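Local coordinates for uncharacterized conserved protein (Idiomarina loihiensis, PDB 2QSD), which is of unknown function but belongs to the DUF1543 family, of which it carries two sequence regions, at residues 13-18 with 42-47. Residues are numbered along the deposited sequence; the frame is centred on the assembly and turned at random.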
loop_
_atom_site.group_PDB
_atom_site.type_symbol
_atom_site.label_atom_id
_atom_site.label_comp_id
_atom_site.label_asym_id
_atom_site.label_seq_id
_atom_site.Cartn_x
_atom_site.Cartn_y
_atom_site.Cartn_z
ATOM N N VAL A 13 -9.007 -0.435 11.530
ATOM C CA VAL A 13 -8.670 0.872 10.965
ATOM C C VAL A 13 -7.699 0.754 9.794
ATOM O O VAL A 13 -6.769 -0.052 9.813
ATOM C CB VAL A 13 -8.100 1.857 12.035
ATOM C CG1 VAL A 13 -9.107 2.118 13.132
ATOM C CG2 VAL A 13 -6.835 1.336 12.656
ATOM N N TYR A 14 -7.933 1.558 8.767
ATOM C CA TYR A 14 -7.077 1.589 7.593
ATOM C C TYR A 14 -6.314 2.899 7.667
ATOM O O TYR A 14 -6.899 3.979 7.600
ATOM C CB TYR A 14 -7.943 1.520 6.343
ATOM C CG TYR A 14 -7.227 1.430 5.015
ATOM C CD1 TYR A 14 -6.452 0.316 4.683
ATOM C CD2 TYR A 14 -7.375 2.438 4.058
ATOM C CE1 TYR A 14 -5.809 0.219 3.449
ATOM C CE2 TYR A 14 -6.740 2.355 2.813
ATOM C CZ TYR A 14 -5.959 1.245 2.519
ATOM O OH TYR A 14 -5.333 1.160 1.301
ATOM N N VAL A 15 -5.007 2.801 7.862
ATOM C CA VAL A 15 -4.195 3.990 8.077
ATOM C C VAL A 15 -3.169 4.148 6.973
ATOM O O VAL A 15 -2.828 3.183 6.290
ATOM C CB VAL A 15 -3.518 3.983 9.461
ATOM C CG1 VAL A 15 -4.562 4.089 10.546
ATOM C CG2 VAL A 15 -2.687 2.719 9.662
ATOM N N GLY A 16 -2.692 5.374 6.798
ATOM C CA GLY A 16 -1.760 5.700 5.728
ATOM C C GLY A 16 -0.662 6.637 6.174
ATOM O O GLY A 16 -0.807 7.383 7.150
ATOM N N GLY A 17 0.445 6.602 5.445
ATOM C CA GLY A 17 1.585 7.436 5.764
ATOM C C GLY A 17 2.819 7.002 5.008
ATOM O O GLY A 17 2.739 6.244 4.036
ATOM N N THR A 18 3.969 7.473 5.470
ATOM C CA THR A 18 5.217 7.213 4.780
ATOM C C THR A 18 6.139 6.284 5.585
ATOM O O THR A 18 5.922 6.053 6.778
ATOM C CB THR A 18 5.909 8.550 4.371
ATOM O OG1 THR A 18 7.033 8.271 3.535
ATOM C CG2 THR A 18 6.370 9.337 5.585
ATOM N N PRO A 42 -3.255 6.473 20.438
ATOM C CA PRO A 42 -1.948 5.949 20.870
ATOM C C PRO A 42 -1.606 4.567 20.324
ATOM O O PRO A 42 -0.460 4.330 19.933
ATOM C CB PRO A 42 -2.088 5.884 22.398
ATOM C CG PRO A 42 -3.048 6.962 22.717
ATOM C CD PRO A 42 -4.062 6.884 21.608
ATOM N N ALA A 43 -2.596 3.678 20.289
ATOM C CA ALA A 43 -2.399 2.317 19.816
ATOM C C ALA A 43 -2.224 2.261 18.303
ATOM O O ALA A 43 -1.554 1.367 17.789
ATOM C CB ALA A 43 -3.551 1.426 20.256
ATOM N N ILE A 44 -2.830 3.212 17.595
ATOM C CA ILE A 44 -2.649 3.318 16.151
ATOM C C ILE A 44 -1.235 3.793 15.851
ATOM O O ILE A 44 -0.521 3.169 15.055
ATOM C CB ILE A 44 -3.677 4.264 15.506
ATOM C CG1 ILE A 44 -5.075 3.671 15.636
ATOM C CG2 ILE A 44 -3.348 4.493 14.026
ATOM C CD1 ILE A 44 -6.171 4.617 15.223
ATOM N N ARG A 45 -0.836 4.876 16.517
ATOM C CA ARG A 45 0.520 5.422 16.394
ATOM C C ARG A 45 1.618 4.409 16.701
ATOM O O ARG A 45 2.599 4.333 15.964
ATOM C CB ARG A 45 0.696 6.669 17.257
ATOM C CG ARG A 45 0.038 7.902 16.666
ATOM C CD ARG A 45 0.742 9.167 17.125
ATOM N NE ARG A 45 0.374 10.338 16.328
ATOM C CZ ARG A 45 0.909 10.655 15.149
ATOM N NH1 ARG A 45 0.502 11.745 14.512
ATOM N NH2 ARG A 45 1.843 9.884 14.597
ATOM N N LYS A 46 1.437 3.614 17.754
ATOM C CA LYS A 46 2.449 2.624 18.127
ATOM C C LYS A 46 2.397 1.343 17.290
ATOM O O LYS A 46 3.361 0.578 17.266
ATOM C CB LYS A 46 2.425 2.329 19.637
ATOM C CG LYS A 46 1.387 1.322 20.106
ATOM C CD LYS A 46 1.789 0.691 21.445
ATOM C CE LYS A 46 1.770 1.694 22.604
ATOM N NZ LYS A 46 2.157 1.059 23.901
ATOM N N GLY A 47 1.280 1.114 16.603
ATOM C CA GLY A 47 1.151 -0.036 15.707
ATOM C C GLY A 47 1.610 0.257 14.284
ATOM O O GLY A 47 1.924 -0.668 13.528
#
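A backbone bond from Lys46 N to Pro42 O, 3.0 Å long, closes the helical turn on which Ile44 is held out to Val13 and Val15. No hydrogen bond joins this turn to strand 13-17; the contact is entirely aliphatic and buried, with one isoleucine laid against two valines from the same face of the strand. Ile44 divides its two branches between them. CG1 stands anti to the carbonyl carbon (chi1 -66°) and meets Val13 end on, with Val13 CG2 4.2 Å from Ile44 CG1. The other branch goes to the next valine along this face: Ile44 CG2 lies 3.7 Å from Val15 CG1, and here the side chains run aslant to each other. Val13 and Val15 share nearly the same first torsion, yet they offer different methyls, Val13 the one wedged between its backbone N and carbonyl carbon, Val15 the one beside its backbone N. These two methyls also touch each other, Val13 CG2 being 4.1 Å from Val15 CG1, which leaves a continuous apolar surface beneath Ile44. The backbones stay well apart, at 8.2 Å from Val15 CA to Ile44 CA. Met37 packs on both Val13 and Ile44, and Val32 of strand 26-34 on Val13 and Ala43, carrying the apolar layer beyond the two segments. On the helix, Arg45 takes no part in this packing; its NE is hydrogen-bonded to Pro179 O near the end of the modelled chain. Strand 9-17 runs antiparallel to both 26-34 and 56-62, while helix 41-47 lies in the connection between those two neighbours. The contact is thus the helix-on-sheet packing of a split beta-alpha-beta crossover, its helix covering the strand inserted between the two it links.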